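Local coordinates for Melibiose/raffinose/stachyose-binding protein MelE (Bacillus subtilis subsp. subtilis str. 168, PDB 4R6H), which binds melibiose, raffinose and stachyose as the solute-binding component of an ABC transporter that imports these sugars, at residues A[49-60]-A[329-339]. Numbering follows the deposited sequence. Where two conformers were deposited one is given.
Sequences TFRKLAAAFEKE and FMARPANAKQM
E60 OE1 accepts a hydrogen bond from R332 NH2 at 2.7 Å (164°), while R332 NH1 reaches E60 OE2 at 2.9 Å. Both oxygens use syn lone pairs, so this end-on salt bridge holds carboxylate and guanidinium nearly coplanar. It links the crossover helix of a beta-alpha-beta unit, 44-60 between parallel strands 33-38 and 64-69, to the break between helices 320-331 and 333-343, where R332 is the N-cap residue. Segments 49-60 and 333-339 run nearly antiparallel (160°), their axes 10.4 Å apart. Knobs-into-holes packing involves both helices of 329-339: F329, on the first, sits among L53, A56, F57 and E60. With CG anti to the backbone N (chi1 174°), its ring is sent across to helix 49-60, where small A56 lets CZ come within 3.9 Å of its CB. In a T-shaped (edge-to-face) pair, F57 points its edge at one face of F329; the N335 amide nitrogen lies over the opposite face. An alanine in place of F329 would probably open a gap beside A56 and take away the face on which the F57 edge rests. L53 is the other knob: branched leucine divides its contacts, CD1 meeting M330 CE and M339 CB, each at 3.8 Å, and CD2 facing N335. Flexible M330 and M339 bend into oblique Met-aromatic contacts with F50. F329 O receives N335 ND2 (2.9 Å) and R332 N from opposite faces of the carbonyl plane.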
ATOM      1  N   THR A  49      -3.694  13.757  14.496  1.00 19.20           N
ATOM      2  CA  THR A  49      -5.063  13.382  14.605  1.00 20.79           C
ATOM      3  C   THR A  49      -5.240  12.184  15.550  1.00 16.94           C
ATOM      4  O   THR A  49      -6.215  12.137  16.295  1.00 18.83           O
ATOM      5  CB  THR A  49      -5.684  13.099  13.209  1.00 20.48           C
ATOM      6  OG1 THR A  49      -5.637  14.299  12.427  1.00 19.70           O
ATOM      7  CG2 THR A  49      -7.117  12.627  13.306  1.00 20.73           C
ATOM      8  N   PHE A  50      -4.344  11.200  15.452  1.00 18.31           N
ATOM      9  CA  PHE A  50      -4.384  10.066  16.358  1.00 19.42           C
ATOM     10  C   PHE A  50      -4.216  10.543  17.814  1.00 21.56           C
ATOM     11  O   PHE A  50      -4.996  10.118  18.677  1.00 20.24           O
ATOM     12  CB  PHE A  50      -3.362   9.015  15.916  1.00 18.95           C
ATOM     13  CG  PHE A  50      -3.685   7.574  16.303  1.00 20.10           C
ATOM     14  CD1 PHE A  50      -4.723   7.241  17.179  1.00 24.03           C
ATOM     15  CD2 PHE A  50      -2.906   6.542  15.806  1.00 19.46           C
ATOM     16  CE1 PHE A  50      -4.962   5.928  17.517  1.00 23.73           C
ATOM     17  CE2 PHE A  50      -3.147   5.221  16.145  1.00 21.50           C
ATOM     18  CZ  PHE A  50      -4.159   4.918  17.019  1.00 21.45           C
ATOM     19  N   ARG A  51      -3.294  11.483  18.069  1.00 21.48           N
ATOM     20  CA  ARG A  51      -3.142  12.027  19.410  1.00 22.54           C
ATOM     21  C   ARG A  51      -4.403  12.772  19.864  1.00 21.61           C
ATOM     22  O   ARG A  51      -4.782  12.647  21.014  1.00 24.25           O
ATOM     23  CB  ARG A  51      -1.918  12.949  19.496  1.00 22.24           C
ATOM     24  CG  ARG A  51      -0.604  12.189  19.379  1.00 27.23           C
ATOM     25  CD  ARG A  51       0.592  13.089  19.637  1.00 33.49           C
ATOM     26  NE  ARG A  51       1.838  12.440  19.215  1.00 43.00           N
ATOM     27  CZ  ARG A  51       2.543  12.773  18.129  1.00 41.96           C
ATOM     28  NH1 ARG A  51       2.160  13.782  17.331  1.00 42.39           N
ATOM     29  NH2 ARG A  51       3.663  12.109  17.846  1.00 51.87           N
ATOM     30  N   LYS A  52      -5.054  13.509  18.968  1.00 20.94           N
ATOM     31  CA  LYS A  52      -6.251  14.236  19.348  0.50 22.18           C
ATOM     32  C   LYS A  52      -7.372  13.235  19.701  1.00 22.15           C
ATOM     33  O   LYS A  52      -8.106  13.423  20.657  1.00 22.56           O
ATOM     34  CB  LYS A  52      -6.634  15.278  18.278  0.50 34.71           C
ATOM     35  CG  LYS A  52      -7.775  14.935  17.341  0.50 67.51           C
ATOM     36  CD  LYS A  52      -9.028  15.675  17.760  0.50 45.01           C
ATOM     37  CE  LYS A  52      -9.204  16.965  16.970  0.50 28.93           C
ATOM     38  NZ  LYS A  52     -10.631  17.327  16.855  0.50 35.79           N
ATOM     39  N   LEU A  53      -7.499  12.144  18.942  1.00 19.03           N
ATOM     40  CA  LEU A  53      -8.496  11.166  19.248  1.00 18.08           C
ATOM     41  C   LEU A  53      -8.175  10.418  20.550  1.00 21.84           C
ATOM     42  O   LEU A  53      -9.072  10.078  21.284  1.00 21.25           O
ATOM     43  CB  LEU A  53      -8.674  10.194  18.072  1.00 18.43           C
ATOM     44  CG  LEU A  53      -9.406  10.788  16.872  1.00 20.63           C
ATOM     45  CD1 LEU A  53      -9.304   9.789  15.725  1.00 22.10           C
ATOM     46  CD2 LEU A  53     -10.864  11.135  17.148  1.00 23.30           C
ATOM     47  N   ALA A  54      -6.895  10.163  20.795  1.00 19.99           N
ATOM     48  CA  ALA A  54      -6.478   9.554  22.075  1.00 21.85           C
ATOM     49  C   ALA A  54      -6.843  10.476  23.228  1.00 25.14           C
ATOM     50  O   ALA A  54      -7.389  10.017  24.249  1.00 23.74           O
ATOM     51  CB  ALA A  54      -5.022   9.246  22.082  1.00 22.92           C
ATOM     52  N   ALA A  55      -6.620  11.774  23.063  1.00 24.00           N
ATOM     53  CA  ALA A  55      -7.017  12.726  24.111  1.00 25.92           C
ATOM     54  C   ALA A  55      -8.542  12.741  24.365  1.00 23.93           C
ATOM     55  O   ALA A  55      -8.998  12.863  25.514  1.00 26.99           O
ATOM     56  CB  ALA A  55      -6.497  14.102  23.782  1.00 26.00           C
ATOM     57  N   ALA A  56      -9.331  12.621  23.307  1.00 22.22           N
ATOM     58  CA  ALA A  56     -10.762  12.546  23.402  1.00 24.25           C
ATOM     59  C   ALA A  56     -11.194  11.269  24.088  1.00 24.39           C
ATOM     60  O   ALA A  56     -12.132  11.260  24.886  1.00 27.13           O
ATOM     61  CB  ALA A  56     -11.395  12.682  22.021  1.00 24.65           C
ATOM     62  N   PHE A  57     -10.489  10.174  23.815  1.00 22.04           N
ATOM     63  CA  PHE A  57     -10.765   8.924  24.539  1.00 21.84           C
ATOM     64  C   PHE A  57     -10.524   9.085  26.044  1.00 26.75           C
ATOM     65  O   PHE A  57     -11.306   8.574  26.867  1.00 25.03           O
ATOM     66  CB  PHE A  57      -9.888   7.817  23.979  1.00 23.73           C
ATOM     67  CG  PHE A  57     -10.033   6.491  24.662  1.00 19.13           C
ATOM     68  CD1 PHE A  57     -11.042   5.630  24.329  1.00 19.62           C
ATOM     69  CD2 PHE A  57      -9.121   6.097  25.663  1.00 20.45           C
ATOM     70  CE1 PHE A  57     -11.144   4.378  24.931  1.00 23.30           C
ATOM     71  CE2 PHE A  57      -9.216   4.862  26.263  1.00 21.50           C
ATOM     72  CZ  PHE A  57     -10.226   4.003  25.906  1.00 20.61           C
ATOM     73  N   GLU A  58      -9.430   9.766  26.378  1.00 24.96           N
ATOM     74  CA  GLU A  58      -9.068  10.017  27.785  1.00 24.89           C
ATOM     75  C   GLU A  58     -10.138  10.847  28.496  1.00 29.78           C
ATOM     76  O   GLU A  58     -10.355  10.634  29.707  1.00 28.60           O
ATOM     77  CB  GLU A  58      -7.725  10.678  27.906  1.00 24.39           C
ATOM     78  CG  GLU A  58      -6.569   9.765  27.525  1.00 27.84           C
ATOM     79  CD  GLU A  58      -5.231  10.453  27.549  1.00 35.85           C
ATOM     80  OE1 GLU A  58      -5.195  11.684  27.741  1.00 55.23           O
ATOM     81  OE2 GLU A  58      -4.221   9.783  27.357  1.00 29.48           O
ATOM     82  N   LYS A  59     -10.841  11.737  27.790  1.00 28.21           N
ATOM     83  CA  LYS A  59     -11.942  12.512  28.431  1.00 42.75           C
ATOM     84  C   LYS A  59     -13.081  11.616  28.914  1.00 34.14           C
ATOM     85  O   LYS A  59     -13.680  11.862  29.959  1.00 43.19           O
ATOM     86  CB  LYS A  59     -12.497  13.608  27.502  1.00 41.78           C
ATOM     87  CG  LYS A  59     -11.577  14.815  27.377  1.00 75.54           C
ATOM     88  CD  LYS A  59     -11.855  15.586  26.095  1.00114.66           C
ATOM     89  CE  LYS A  59     -10.587  16.096  25.411  1.00118.46           C
ATOM     90  NZ  LYS A  59     -10.630  15.955  23.919  1.00 33.10           N
ATOM     91  N   GLU A  60     -13.339  10.546  28.170  1.00 27.95           N
ATOM     92  CA  GLU A  60     -14.353   9.558  28.464  1.00 29.47           C
ATOM     93  C   GLU A  60     -13.871   8.471  29.450  1.00 32.97           C
ATOM     94  O   GLU A  60     -14.665   7.704  29.985  1.00 35.68           O
ATOM     95  CB  GLU A  60     -14.762   8.928  27.134  1.00 33.37           C
ATOM     96  CG  GLU A  60     -16.196   8.520  27.029  1.00 44.19           C
ATOM     97  CD  GLU A  60     -16.530   8.039  25.636  1.00 31.06           C
ATOM     98  OE1 GLU A  60     -16.798   6.836  25.520  1.00 34.69           O
ATOM     99  OE2 GLU A  60     -16.536   8.871  24.695  1.00 38.67           O
ATOM    100  N   PHE A 329     -14.128   2.844  20.290  1.00 18.95           N
ATOM    101  CA  PHE A 329     -14.140   4.281  20.250  1.00 18.59           C
ATOM    102  C   PHE A 329     -13.680   4.752  18.857  1.00 18.53           C
ATOM    103  O   PHE A 329     -14.287   5.637  18.265  1.00 19.44           O
ATOM    104  CB  PHE A 329     -13.250   4.850  21.368  1.00 20.28           C
ATOM    105  CG  PHE A 329     -13.083   6.327  21.318  1.00 19.44           C
ATOM    106  CD1 PHE A 329     -12.048   6.874  20.597  1.00 19.79           C
ATOM    107  CD2 PHE A 329     -13.916   7.182  22.038  1.00 22.70           C
ATOM    108  CE1 PHE A 329     -11.873   8.252  20.508  1.00 23.76           C
ATOM    109  CE2 PHE A 329     -13.739   8.554  21.980  1.00 24.13           C
ATOM    110  CZ  PHE A 329     -12.697   9.087  21.226  1.00 24.77           C
ATOM    111  N   MET A 330     -12.558   4.230  18.385  1.00 17.07           N
ATOM    112  CA  MET A 330     -12.032   4.612  17.068  1.00 17.94           C
ATOM    113  C   MET A 330     -13.005   4.301  15.912  1.00 19.68           C
ATOM    114  O   MET A 330     -13.031   5.030  14.900  1.00 17.88           O
ATOM    115  CB  MET A 330     -10.689   3.918  16.829  1.00 16.81           C
ATOM    116  CG  MET A 330      -9.562   4.475  17.681  1.00 18.74           C
ATOM    117  SD  MET A 330      -9.103   6.183  17.421  1.00 19.58           S
ATOM    118  CE  MET A 330      -8.368   6.118  15.781  1.00 21.42           C
ATOM    119  N   ALA A 331     -13.824   3.263  16.101  1.00 18.86           N
ATOM    120  CA  ALA A 331     -14.782   2.796  15.092  1.00 17.15           C
ATOM    121  C   ALA A 331     -16.069   3.611  15.049  1.00 19.72           C
ATOM    122  O   ALA A 331     -16.858   3.459  14.107  1.00 21.52           O
ATOM    123  CB  ALA A 331     -15.119   1.328  15.315  1.00 18.43           C
ATOM    124  N   ARG A 332     -16.316   4.435  16.046  1.00 19.07           N
ATOM    125  CA  ARG A 332     -17.499   5.334  15.997  1.00 17.75           C
ATOM    126  C   ARG A 332     -17.384   6.170  14.701  1.00 18.49           C
ATOM    127  O   ARG A 332     -16.318   6.693  14.403  1.00 20.50           O
ATOM    128  CB  ARG A 332     -17.530   6.247  17.204  1.00 21.85           C
ATOM    129  CG  ARG A 332     -17.734   5.519  18.509  1.00 21.70           C
ATOM    130  CD  ARG A 332     -17.766   6.557  19.620  1.00 22.93           C
ATOM    131  NE  ARG A 332     -17.826   5.899  20.912  1.00 25.18           N
ATOM    132  CZ  ARG A 332     -17.601   6.491  22.077  1.00 25.28           C
ATOM    133  NH1 ARG A 332     -17.339   7.772  22.147  1.00 25.32           N
ATOM    134  NH2 ARG A 332     -17.721   5.775  23.202  1.00 30.13           N
ATOM    135  N   PRO A 333     -18.482   6.341  13.959  1.00 21.32           N
ATOM    136  CA  PRO A 333     -18.345   6.974  12.642  1.00 19.52           C
ATOM    137  C   PRO A 333     -17.658   8.346  12.607  1.00 18.65           C
ATOM    138  O   PRO A 333     -16.837   8.592  11.732  1.00 20.76           O
ATOM    139  CB  PRO A 333     -19.796   7.105  12.163  1.00 22.31           C
ATOM    140  CG  PRO A 333     -20.528   6.021  12.885  1.00 30.94           C
ATOM    141  CD  PRO A 333     -19.830   5.813  14.207  1.00 22.02           C
ATOM    142  N   ALA A 334     -17.937   9.247  13.535  1.00 21.47           N
ATOM    143  CA  ALA A 334     -17.287  10.539  13.490  1.00 20.80           C
ATOM    144  C   ALA A 334     -15.805  10.407  13.688  1.00 21.14           C
ATOM    145  O   ALA A 334     -15.021  11.090  13.021  1.00 23.51           O
ATOM    146  CB  ALA A 334     -17.846  11.506  14.524  1.00 23.97           C
ATOM    147  N   ASN A 335     -15.400   9.524  14.619  1.00 20.61           N
ATOM    148  CA  ASN A 335     -13.975   9.296  14.845  1.00 19.61           C
ATOM    149  C   ASN A 335     -13.283   8.591  13.669  1.00 17.69           C
ATOM    150  O   ASN A 335     -12.165   8.958  13.270  1.00 19.51           O
ATOM    151  CB  ASN A 335     -13.755   8.511  16.128  1.00 18.81           C
ATOM    152  CG  ASN A 335     -14.249   9.266  17.360  1.00 20.81           C
ATOM    153  OD1 ASN A 335     -14.273  10.488  17.363  1.00 21.96           O
ATOM    154  ND2 ASN A 335     -14.609   8.547  18.403  1.00 20.59           N
ATOM    155  N   ALA A 336     -13.943   7.602  13.119  1.00 17.55           N
ATOM    156  CA  ALA A 336     -13.372   6.871  11.981  1.00 16.73           C
ATOM    157  C   ALA A 336     -13.241   7.768  10.783  1.00 18.84           C
ATOM    158  O   ALA A 336     -12.251   7.685  10.057  1.00 16.31           O
ATOM    159  CB  ALA A 336     -14.201   5.653  11.646  1.00 17.37           C
ATOM    160  N   LYS A 337     -14.195   8.673  10.594  1.00 16.83           N
ATOM    161  CA  LYS A 337     -14.117   9.620   9.474  1.00 16.91           C
ATOM    162  C   LYS A 337     -12.940  10.569   9.644  1.00 19.59           C
ATOM    163  O   LYS A 337     -12.134  10.797   8.721  1.00 18.59           O
ATOM    164  CB  LYS A 337     -15.444  10.395   9.347  1.00 17.65           C
ATOM    165  CG  LYS A 337     -15.512  11.391   8.197  1.00 19.51           C
ATOM    166  CD  LYS A 337     -16.895  12.026   8.172  1.00 21.57           C
ATOM    167  CE  LYS A 337     -17.105  12.942   6.984  1.00 24.31           C
ATOM    168  NZ  LYS A 337     -16.330  14.200   7.073  1.00 25.70           N
ATOM    169  N   GLN A 338     -12.799  11.113  10.857  1.00 17.91           N
ATOM    170  CA  GLN A 338     -11.707  12.004  11.169  1.00 19.23           C
ATOM    171  C   GLN A 338     -10.336  11.370  10.966  1.00 17.90           C
ATOM    172  O   GLN A 338      -9.435  11.918  10.307  1.00 18.77           O
ATOM    173  CB  GLN A 338     -11.886  12.565  12.580  1.00 23.22           C
ATOM    174  CG  GLN A 338     -10.830  13.551  12.983  1.00 25.78           C
ATOM    175  CD  GLN A 338     -11.060  14.071  14.388  1.00 28.40           C
ATOM    176  OE1 GLN A 338     -12.068  13.762  15.001  1.00 33.86           O
ATOM    177  NE2 GLN A 338     -10.096  14.812  14.902  1.00 32.73           N
ATOM    178  N   MET A 339     -10.163  10.179  11.537  1.00 17.93           N
ATOM    179  CA  MET A 339      -8.887   9.500  11.393  1.00 16.24           C
ATOM    180  C   MET A 339      -8.584   9.159   9.928  1.00 16.46           C
ATOM    181  O   MET A 339      -7.488   9.396   9.459  1.00 17.64           O
ATOM    182  CB  MET A 339      -8.834   8.269  12.277  1.00 18.38           C
ATOM    183  CG  MET A 339      -7.483   7.616  12.402  1.00 17.52           C
ATOM    184  SD  MET A 339      -6.277   8.598  13.342  1.00 19.50           S
ATOM    185  CE  MET A 339      -5.191   9.217  12.060  1.00 18.01           C
TER